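Local coordinates for protein transcriptional regulator (Streptococcus pneumoniae, PDB 2GNP) that probably acts as a sugar-responsive transcriptional regulator, sensing a phosphorylated sugar or related effector through a putative sugar-binding domain with a Rossmann-like fold, at residues D57-G62 with D150-V155; K79-V84 with R111-E116; F86-G91 with T104-M109. All blocks are in the same frame, centred on the assembly; numbering follows the deposited sequence.

Interaction 1: D57-G62 with D150-V155; sequences DNMKIG and DLDIAV
Lys60 and Asp152 meet where two neighbouring parallel strands of the Rossmann-like sheet, 60-63 and 153-160, begin to pair. The carboxylate of Asp152 receives Lys60 N on OD2 at 2.8 Å, through the anti lone pair and almost straight (170° at the hydrogen). With CG of Asp152 anti to its carbonyl carbon (chi1 -66°), the acid turns back beside its own backbone N, and that N also binds Lys60. Lys60 O accepts twice, from Asp152 N at 2.7 Å and from Ile153 N at 3.2 Å, the latter in the carbonyl plane. The parallel ladder then runs on through Gly62 N to Ile153 O and Val155 N to Gly62 O. Short segment axes 22° apart agree with this pairing.

On one face of the sheet Ile61 and Ile153 lie side by side and point the same way, while SE of Met59, a selenomethionine, reaches Ile153 CD1 at 3.6 Å. Leu54 and Leu51 of helix 36-54 pack against Ile153 and Val155. On the other face, Leu151 CD1 sits 3.9 Å from Gly62 CA, against the bare backbone of the glycine.

Farther out, the Lys60 chain bends at chi3, and NZ makes a 3.2 Å salt bridge with Asp150 OD1 on its syn lone pair; NZ also bonds to Ser147 OG. A water bridges Asn58 O and Asp152 OD2, 2.6 Å from the latter.

Interaction 2: K79-V84 with R111-E116; sequences KSVRNV and RKFHGE
Val81 lies alongside Phe113, pointing the same way, with CG2 in the plane of the ring at its edge and 4.0 Å from CD1. The same methyl reaches Phe113 O at 3.6 Å. Lys79 CB approaches the same ring obliquely, 3.8 Å from CE1, while its extended chain carries NZ away to Ile55 O and Arg52 O.

Two backbone bonds bracket this apolar patch. Lys79 N donates to Lys112 O near the C-terminal end of helix 102-113 at 3.3 Å, tilted 21° from the carbonyl plane. Glu116 N donates to Val84 O at 3.0 Å, in the carbonyl plane, where 116-117 joins the sheet beside strand 85-88. Between them the chain leaves the helix at His114, whose phi is positive (44°). A water there accepts from Val84 N and is also hydrogen-bonded to Val81 O and His114 O.

The contact thus joins the loop before strand 85-88 to the turn that follows helix 102-113. Its polar bonds across the segments come from backbone atoms and a water, which implies that they depend on the course of the chain, and the apolar part is the packing of Lys79 CB and Val81 CG2 on the Phe113 ring.

Interaction 3: F86-G91 with T104-M109; sequences FYPLAG and TLIYEM
Strand 85-88 and helix 102-113 are the first two elements of a beta-alpha-beta unit, and Phe86 on the strand meets Met109 and Ile106 on the helix. Met109, a selenomethionine, places CB over one face of the Phe86 ring. This CH-pi contact measures 4.0 Å from CB to the ring centroid, 15° off the ring normal, with CB displaced toward the rim. The selenomethionine chain is bent at chi2 and again at chi3 (-66°), which brings its terminal CE to 3.7 Å from Phe86 CE2. The two side chains therefore touch at both CB and CE, crossing at about a right angle.

The helix and strand run almost antiparallel, their short segments 175° apart in direction and 8.6 Å apart at closest approach. That is the geometry of a beta-alpha-beta crossover, in which the helix returns across the sheet before strand 116-117 pairs in parallel beside 85-88. The spacing is filled by side chains, with no hydrogen bond between the segments.

About one turn earlier on the helix, Ile106 uses its two branches on different parts of the strand. CG2 meets Phe86 CB at 3.9 Å. CD1, by contrast, reaches the backbone, 3.6 Å from Tyr87 C and 3.5 Å from Pro88 N, and also touches the proline ring at CB and CD. Tyr87 directs its CB away from the helix, and its side chain packs on Leu144 and Ser147 of helix 142-147. Met109 also packs on Phe63 of strand 60-63 and Val73 of helix 67-75, while Pro88 O accepts a hydrogen bond from Trp148 NE1.

In the fold
Following the chain from its N terminus, 57-62 comes first and pairs with 150-155, so interaction 1 closes the longest loop, with 87 residues between its segments. Interaction 2 nests inside it, joining 79-84 to 111-116 across 26 residues, and interaction 3 nests inside interaction 2, joining 86-91 to 104-109 across 12; none cross. Their centres lie about 12 to 13 Å apart. Interactions 1 and 3 meet through neighbouring strands 60-63 and 85-88, where Ile61 O and Tyr87 N are 2.9 Å apart. Interactions 2 and 3 share helix 102-113, and Asn58 N to Arg82 O, 2.8 Å, links interactions 1 and 2. Together they tie the sheet to its crossover helix and connecting loops.

Interaction 1: D57-G62 with D150-V155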
loop_
_atom_site.group_PDB
_atom_site.type_symbol
_atom_site.label_atom_id
_atom_site.label_comp_id
_atom_site.label_asym_id
_atom_site.label_seq_id
_atom_site.Cartn_x
_atom_site.Cartn_y
_atom_site.Cartn_z
ATOM N N ASP A 57 2.064 12.688 -18.041
ATOM C CA ASP A 57 0.834 13.402 -18.337
ATOM C C ASP A 57 -0.427 12.553 -18.316
ATOM O O ASP A 57 -0.399 11.352 -18.726
ATOM C CB ASP A 57 0.847 14.041 -19.729
ATOM C CG ASP A 57 2.004 14.997 -19.928
ATOM O OD1 ASP A 57 2.607 15.515 -18.944
ATOM O OD2 ASP A 57 2.302 15.201 -21.131
ATOM N N ASN A 58 -1.483 13.180 -17.819
ATOM C CA ASN A 58 -2.864 12.693 -17.894
ATOM C C ASN A 58 -3.179 11.546 -16.890
ATOM O O ASN A 58 -4.321 11.090 -16.819
ATOM C CB ASN A 58 -3.213 12.247 -19.326
ATOM C CG ASN A 58 -3.064 13.354 -20.327
ATOM O OD1 ASN A 58 -3.491 14.500 -20.089
ATOM N ND2 ASN A 58 -2.469 13.025 -21.474
HETATM N N MSE A 59 -2.213 11.120 -16.118
HETATM C CA MSE A 59 -2.431 9.939 -15.254
HETATM C C MSE A 59 -3.277 10.208 -14.005
HETATM O O MSE A 59 -3.224 11.323 -13.462
HETATM C CB MSE A 59 -1.092 9.395 -14.860
HETATM C CG MSE A 59 -0.427 8.716 -16.062
HETATM SE SE MSE A 59 0.950 7.739 -15.293
HETATM C CE MSE A 59 1.456 6.608 -16.812
ATOM N N LYS A 60 -4.062 9.178 -13.600
ATOM C CA LYS A 60 -4.871 9.152 -12.392
ATOM C C LYS A 60 -4.116 8.252 -11.423
ATOM O O LYS A 60 -3.864 7.072 -11.739
ATOM C CB LYS A 60 -6.259 8.593 -12.718
ATOM C CG LYS A 60 -7.054 9.524 -13.639
ATOM C CD LYS A 60 -8.420 8.942 -13.929
ATOM C CE LYS A 60 -9.381 9.368 -12.856
ATOM N NZ LYS A 60 -10.779 9.092 -13.292
ATOM N N ILE A 61 -3.748 8.829 -10.261
ATOM C CA ILE A 61 -2.853 8.144 -9.357
ATOM C C ILE A 61 -3.504 8.077 -7.970
ATOM O O ILE A 61 -3.866 9.126 -7.425
ATOM C CB ILE A 61 -1.452 8.852 -9.292
ATOM C CG1 ILE A 61 -0.774 8.909 -10.681
ATOM C CG2 ILE A 61 -0.557 8.193 -8.265
ATOM C CD1 ILE A 61 0.363 9.960 -10.806
ATOM N N GLY A 62 -3.643 6.863 -7.432
ATOM C CA GLY A 62 -4.197 6.656 -6.049
ATOM C C GLY A 62 -3.099 6.459 -5.003
ATOM O O GLY A 62 -2.114 5.804 -5.276
ATOM N N ASP A 150 -10.635 3.148 -12.580
ATOM C CA ASP A 150 -9.800 3.443 -13.725
ATOM C C ASP A 150 -8.506 4.226 -13.415
ATOM O O ASP A 150 -8.010 5.055 -14.221
ATOM C CB ASP A 150 -10.639 4.042 -14.867
ATOM C CG ASP A 150 -10.793 5.478 -14.749
ATOM O OD1 ASP A 150 -10.994 5.950 -13.613
ATOM O OD2 ASP A 150 -10.655 6.150 -15.804
ATOM N N LEU A 151 -7.914 3.898 -12.264
ATOM C CA LEU A 151 -6.619 4.499 -11.933
ATOM C C LEU A 151 -5.514 3.923 -12.803
ATOM O O LEU A 151 -5.547 2.765 -13.236
ATOM C CB LEU A 151 -6.262 4.213 -10.502
ATOM C CG LEU A 151 -7.178 4.963 -9.517
ATOM C CD1 LEU A 151 -6.714 4.491 -8.106
ATOM C CD2 LEU A 151 -7.187 6.492 -9.649
ATOM N N ASP A 152 -4.528 4.778 -13.070
ATOM C CA ASP A 152 -3.330 4.352 -13.786
ATOM C C ASP A 152 -2.259 3.764 -12.856
ATOM O O ASP A 152 -1.585 2.808 -13.214
ATOM C CB ASP A 152 -2.709 5.528 -14.540
ATOM C CG ASP A 152 -3.622 6.020 -15.639
ATOM O OD1 ASP A 152 -3.805 5.267 -16.621
ATOM O OD2 ASP A 152 -4.227 7.080 -15.496
ATOM N N ILE A 153 -2.090 4.402 -11.697
ATOM C CA ILE A 153 -1.039 3.995 -10.747
ATOM C C ILE A 153 -1.680 3.989 -9.375
ATOM O O ILE A 153 -2.559 4.789 -9.121
ATOM C CB ILE A 153 0.093 4.995 -10.728
ATOM C CG1 ILE A 153 0.797 4.985 -12.096
ATOM C CG2 ILE A 153 1.049 4.699 -9.540
ATOM C CD1 ILE A 153 1.809 6.174 -12.181
ATOM N N ALA A 154 -1.314 3.008 -8.572
ATOM C CA ALA A 154 -1.629 3.062 -7.112
ATOM C C ALA A 154 -0.283 3.016 -6.412
ATOM O O ALA A 154 0.595 2.286 -6.854
ATOM C CB ALA A 154 -2.427 1.878 -6.711
ATOM N N VAL A 155 -0.167 3.733 -5.301
ATOM C CA VAL A 155 1.041 3.731 -4.441
ATOM C C VAL A 155 0.569 3.382 -3.059
ATOM O O VAL A 155 -0.194 4.139 -2.505
ATOM C CB VAL A 155 1.775 5.090 -4.456
ATOM C CG1 VAL A 155 3.212 4.968 -3.814
ATOM C CG2 VAL A 155 1.913 5.573 -5.962
HETATM O O HOH W 1 -5.350 8.510 -17.358
#

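Interaction 2: K79-V84 with R111-E116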
loop_
_atom_site.group_PDB
_atom_site.type_symbol
_atom_site.label_atom_id
_atom_site.label_comp_id
_atom_site.label_asym_id
_atom_site.label_seq_id
_atom_site.Cartn_x
_atom_site.Cartn_y
_atom_site.Cartn_z
ATOM N N LYS A 79 8.357 17.238 -11.239
ATOM C CA LYS A 79 8.389 17.036 -12.709
ATOM C C LYS A 79 7.247 17.773 -13.359
ATOM O O LYS A 79 6.136 17.813 -12.816
ATOM C CB LYS A 79 8.300 15.529 -12.996
ATOM C CG LYS A 79 8.346 15.039 -14.445
ATOM C CD LYS A 79 7.953 13.507 -14.437
ATOM C CE LYS A 79 8.443 12.776 -15.660
ATOM N NZ LYS A 79 8.106 11.313 -15.562
ATOM N N SER A 80 7.488 18.418 -14.511
ATOM C CA SER A 80 6.412 19.178 -15.149
ATOM C C SER A 80 5.469 18.337 -15.989
ATOM O O SER A 80 5.655 18.227 -17.213
ATOM C CB SER A 80 6.932 20.358 -16.018
ATOM O OG SER A 80 7.767 21.207 -15.221
ATOM N N VAL A 81 4.438 17.766 -15.360
ATOM C CA VAL A 81 3.462 16.973 -16.103
ATOM C C VAL A 81 2.127 17.721 -16.121
ATOM O O VAL A 81 1.891 18.566 -15.247
ATOM C CB VAL A 81 3.351 15.530 -15.472
ATOM C CG1 VAL A 81 4.534 14.642 -15.826
ATOM C CG2 VAL A 81 3.310 15.646 -13.910
ATOM N N ARG A 82 1.298 17.468 -17.118
ATOM C CA ARG A 82 0.016 18.123 -17.322
ATOM C C ARG A 82 -1.067 17.128 -16.945
ATOM O O ARG A 82 -0.952 15.909 -17.225
ATOM C CB ARG A 82 -0.241 18.425 -18.807
ATOM C CG ARG A 82 0.654 19.392 -19.568
ATOM C CD ARG A 82 0.519 19.010 -21.058
ATOM N NE ARG A 82 0.301 20.112 -22.003
ATOM C CZ ARG A 82 1.278 20.828 -22.568
ATOM N NH1 ARG A 82 2.536 20.550 -22.255
ATOM N NH2 ARG A 82 1.007 21.826 -23.431
ATOM N N ASN A 83 -2.140 17.640 -16.336
ATOM C CA ASN A 83 -3.424 16.938 -16.259
ATOM C C ASN A 83 -3.326 15.632 -15.436
ATOM O O ASN A 83 -4.045 14.638 -15.740
ATOM C CB ASN A 83 -3.990 16.596 -17.664
ATOM C CG ASN A 83 -5.453 16.188 -17.637
ATOM O OD1 ASN A 83 -6.256 16.660 -16.786
ATOM N ND2 ASN A 83 -5.831 15.318 -18.576
ATOM N N VAL A 84 -2.474 15.666 -14.400
ATOM C CA VAL A 84 -2.331 14.518 -13.464
ATOM C C VAL A 84 -3.341 14.744 -12.333
ATOM O O VAL A 84 -3.567 15.907 -11.911
ATOM C CB VAL A 84 -0.916 14.415 -12.875
ATOM C CG1 VAL A 84 -0.788 13.295 -11.823
ATOM C CG2 VAL A 84 0.099 14.123 -14.013
ATOM N N ARG A 111 1.887 19.282 -4.946
ATOM C CA ARG A 111 2.892 20.341 -5.013
ATOM C C ARG A 111 4.009 20.015 -5.988
ATOM O O ARG A 111 4.513 20.921 -6.676
ATOM C CB ARG A 111 3.462 20.646 -3.626
ATOM C CG ARG A 111 2.423 21.206 -2.659
ATOM C CD ARG A 111 3.117 21.556 -1.340
ATOM N NE ARG A 111 3.985 22.717 -1.523
ATOM C CZ ARG A 111 4.983 23.054 -0.695
ATOM N NH1 ARG A 111 5.283 22.290 0.357
ATOM N NH2 ARG A 111 5.701 24.143 -0.945
ATOM N N LYS A 112 4.392 18.740 -6.039
ATOM C CA LYS A 112 5.557 18.346 -6.819
ATOM C C LYS A 112 5.200 18.040 -8.266
ATOM O O LYS A 112 6.043 18.138 -9.138
ATOM C CB LYS A 112 6.266 17.188 -6.149
ATOM C CG LYS A 112 7.059 17.710 -4.953
ATOM C CD LYS A 112 7.907 16.685 -4.316
ATOM C CE LYS A 112 8.907 17.289 -3.303
ATOM N NZ LYS A 112 9.447 16.148 -2.530
ATOM N N PHE A 113 3.938 17.682 -8.532
ATOM C CA PHE A 113 3.527 17.271 -9.865
ATOM C C PHE A 113 2.379 18.122 -10.440
ATOM O O PHE A 113 1.813 17.804 -11.493
ATOM C CB PHE A 113 3.177 15.763 -9.849
ATOM C CG PHE A 113 4.371 14.909 -9.565
ATOM C CD1 PHE A 113 5.217 14.478 -10.623
ATOM C CD2 PHE A 113 4.688 14.550 -8.261
ATOM C CE1 PHE A 113 6.357 13.699 -10.323
ATOM C CE2 PHE A 113 5.815 13.826 -7.927
ATOM C CZ PHE A 113 6.667 13.362 -8.960
ATOM N N HIS A 114 2.081 19.199 -9.709
ATOM C CA HIS A 114 1.044 20.158 -9.994
ATOM C C HIS A 114 -0.227 19.474 -10.401
ATOM O O HIS A 114 -0.813 19.774 -11.432
ATOM C CB HIS A 114 1.483 21.151 -11.042
ATOM C CG HIS A 114 2.371 22.200 -10.477
ATOM N ND1 HIS A 114 1.877 23.343 -9.873
ATOM C CD2 HIS A 114 3.717 22.228 -10.319
ATOM C CE1 HIS A 114 2.891 24.064 -9.422
ATOM N NE2 HIS A 114 4.013 23.411 -9.674
ATOM N N GLY A 115 -0.668 18.557 -9.558
ATOM C CA GLY A 115 -1.878 17.803 -9.922
ATOM C C GLY A 115 -3.123 18.315 -9.200
ATOM O O GLY A 115 -3.053 19.063 -8.201
ATOM N N GLU A 116 -4.272 17.861 -9.687
ATOM C CA GLU A 116 -5.529 18.202 -9.120
ATOM C C GLU A 116 -5.824 17.085 -8.116
ATOM O O GLU A 116 -5.423 15.955 -8.380
ATOM C CB GLU A 116 -6.542 18.272 -10.255
ATOM C CG GLU A 116 -7.666 19.197 -9.926
ATOM C CD GLU A 116 -8.777 19.286 -11.012
ATOM O OE1 GLU A 116 -8.508 19.087 -12.248
ATOM O OE2 GLU A 116 -9.880 19.602 -10.577
HETATM O O HOH W 2 -0.394 17.843 -13.602
#

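Interaction 3: F86-G91 with T104-M109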
loop_
_atom_site.group_PDB
_atom_site.type_symbol
_atom_site.label_atom_id
_atom_site.label_comp_id
_atom_site.label_asym_id
_atom_site.label_seq_id
_atom_site.Cartn_x
_atom_site.Cartn_y
_atom_site.Cartn_z
ATOM N N PHE A 86 -4.672 13.179 -8.437
ATOM C CA PHE A 86 -4.342 12.300 -7.290
ATOM C C PHE A 86 -5.634 12.037 -6.509
ATOM O O PHE A 86 -6.409 12.962 -6.289
ATOM C CB PHE A 86 -3.353 13.059 -6.360
ATOM C CG PHE A 86 -1.962 13.167 -6.973
ATOM C CD1 PHE A 86 -1.513 14.376 -7.538
ATOM C CD2 PHE A 86 -1.166 12.032 -7.096
ATOM C CE1 PHE A 86 -0.287 14.403 -8.194
ATOM C CE2 PHE A 86 0.114 12.074 -7.653
ATOM C CZ PHE A 86 0.549 13.268 -8.209
ATOM N N TYR A 87 -5.785 10.791 -6.049
ATOM C CA TYR A 87 -7.012 10.295 -5.372
ATOM C C TYR A 87 -6.546 9.504 -4.140
ATOM O O TYR A 87 -5.432 8.979 -4.112
ATOM C CB TYR A 87 -7.798 9.336 -6.271
ATOM C CG TYR A 87 -8.222 9.978 -7.564
ATOM C CD1 TYR A 87 -7.376 9.893 -8.658
ATOM C CD2 TYR A 87 -9.437 10.663 -7.675
ATOM C CE1 TYR A 87 -7.724 10.508 -9.895
ATOM C CE2 TYR A 87 -9.806 11.266 -8.900
ATOM C CZ TYR A 87 -8.906 11.177 -9.980
ATOM O OH TYR A 87 -9.251 11.784 -11.179
ATOM N N PRO A 88 -7.419 9.423 -3.105
ATOM C CA PRO A 88 -7.177 8.527 -1.964
ATOM C C PRO A 88 -7.702 7.144 -2.297
ATOM O O PRO A 88 -8.808 7.017 -2.872
ATOM C CB PRO A 88 -8.032 9.162 -0.824
ATOM C CG PRO A 88 -9.266 9.826 -1.573
ATOM C CD PRO A 88 -8.607 10.261 -2.977
ATOM N N LEU A 89 -6.923 6.126 -1.946
ATOM C CA LEU A 89 -7.358 4.726 -2.070
ATOM C C LEU A 89 -8.134 4.303 -0.800
ATOM O O LEU A 89 -8.962 3.366 -0.841
ATOM C CB LEU A 89 -6.196 3.784 -2.263
ATOM C CG LEU A 89 -5.448 4.026 -3.606
ATOM C CD1 LEU A 89 -4.147 3.229 -3.464
ATOM C CD2 LEU A 89 -6.322 3.572 -4.810
ATOM N N ALA A 90 -7.827 4.948 0.295
ATOM C CA ALA A 90 -8.341 4.592 1.602
ATOM C C ALA A 90 -7.838 5.663 2.578
ATOM O O ALA A 90 -6.705 6.172 2.420
ATOM C CB ALA A 90 -7.813 3.201 2.009
ATOM N N GLY A 91 -8.663 5.953 3.574
ATOM C CA GLY A 91 -8.250 6.843 4.658
ATOM C C GLY A 91 -7.443 5.945 5.591
ATOM O O GLY A 91 -7.580 4.712 5.589
ATOM N N THR A 104 -2.673 14.404 3.466
ATOM C CA THR A 104 -1.353 15.037 3.485
ATOM C C THR A 104 -0.462 14.609 2.310
ATOM O O THR A 104 0.195 15.434 1.660
ATOM C CB THR A 104 -0.584 14.845 4.801
ATOM O OG1 THR A 104 -1.351 15.397 5.862
ATOM C CG2 THR A 104 0.788 15.591 4.729
ATOM N N LEU A 105 -0.417 13.304 2.081
ATOM C CA LEU A 105 0.414 12.783 0.995
ATOM C C LEU A 105 -0.095 13.273 -0.325
ATOM O O LEU A 105 0.677 13.631 -1.193
ATOM C CB LEU A 105 0.413 11.245 1.029
ATOM C CG LEU A 105 0.994 10.618 2.297
ATOM C CD1 LEU A 105 0.817 9.096 2.283
ATOM C CD2 LEU A 105 2.466 11.073 2.518
ATOM N N ILE A 106 -1.409 13.164 -0.557
ATOM C CA ILE A 106 -1.942 13.709 -1.827
ATOM C C ILE A 106 -1.569 15.211 -2.011
ATOM O O ILE A 106 -1.096 15.611 -3.076
ATOM C CB ILE A 106 -3.464 13.544 -1.794
ATOM C CG1 ILE A 106 -3.805 12.056 -1.971
ATOM C CG2 ILE A 106 -4.186 14.387 -2.836
ATOM C CD1 ILE A 106 -5.294 11.739 -1.656
ATOM N N TYR A 107 -1.765 16.021 -0.984
ATOM C CA TYR A 107 -1.369 17.447 -1.078
ATOM C C TYR A 107 0.117 17.630 -1.455
ATOM O O TYR A 107 0.460 18.417 -2.399
ATOM C CB TYR A 107 -1.673 18.180 0.243
ATOM C CG TYR A 107 -1.260 19.629 0.097
ATOM C CD1 TYR A 107 -1.874 20.439 -0.857
ATOM C CD2 TYR A 107 -0.232 20.164 0.876
ATOM C CE1 TYR A 107 -1.513 21.768 -1.016
ATOM C CE2 TYR A 107 0.152 21.505 0.732
ATOM C CZ TYR A 107 -0.482 22.285 -0.230
ATOM O OH TYR A 107 -0.111 23.611 -0.407
ATOM N N GLU A 108 0.977 16.876 -0.760
ATOM C CA GLU A 108 2.434 17.005 -1.005
ATOM C C GLU A 108 2.775 16.608 -2.438
ATOM O O GLU A 108 3.629 17.247 -3.101
ATOM C CB GLU A 108 3.263 16.268 0.029
ATOM C CG GLU A 108 3.086 16.872 1.424
ATOM C CD GLU A 108 3.587 18.316 1.591
ATOM O OE1 GLU A 108 4.268 18.902 0.702
ATOM O OE2 GLU A 108 3.314 18.877 2.675
HETATM N N MSE A 109 2.157 15.532 -2.900
HETATM C CA MSE A 109 2.398 15.083 -4.291
HETATM C C MSE A 109 1.869 16.141 -5.275
HETATM O O MSE A 109 2.489 16.411 -6.315
HETATM C CB MSE A 109 1.755 13.708 -4.540
HETATM C CG MSE A 109 2.452 12.580 -3.807
HETATM SE SE MSE A 109 4.220 12.228 -4.715
HETATM C CE MSE A 109 3.553 11.554 -6.458
#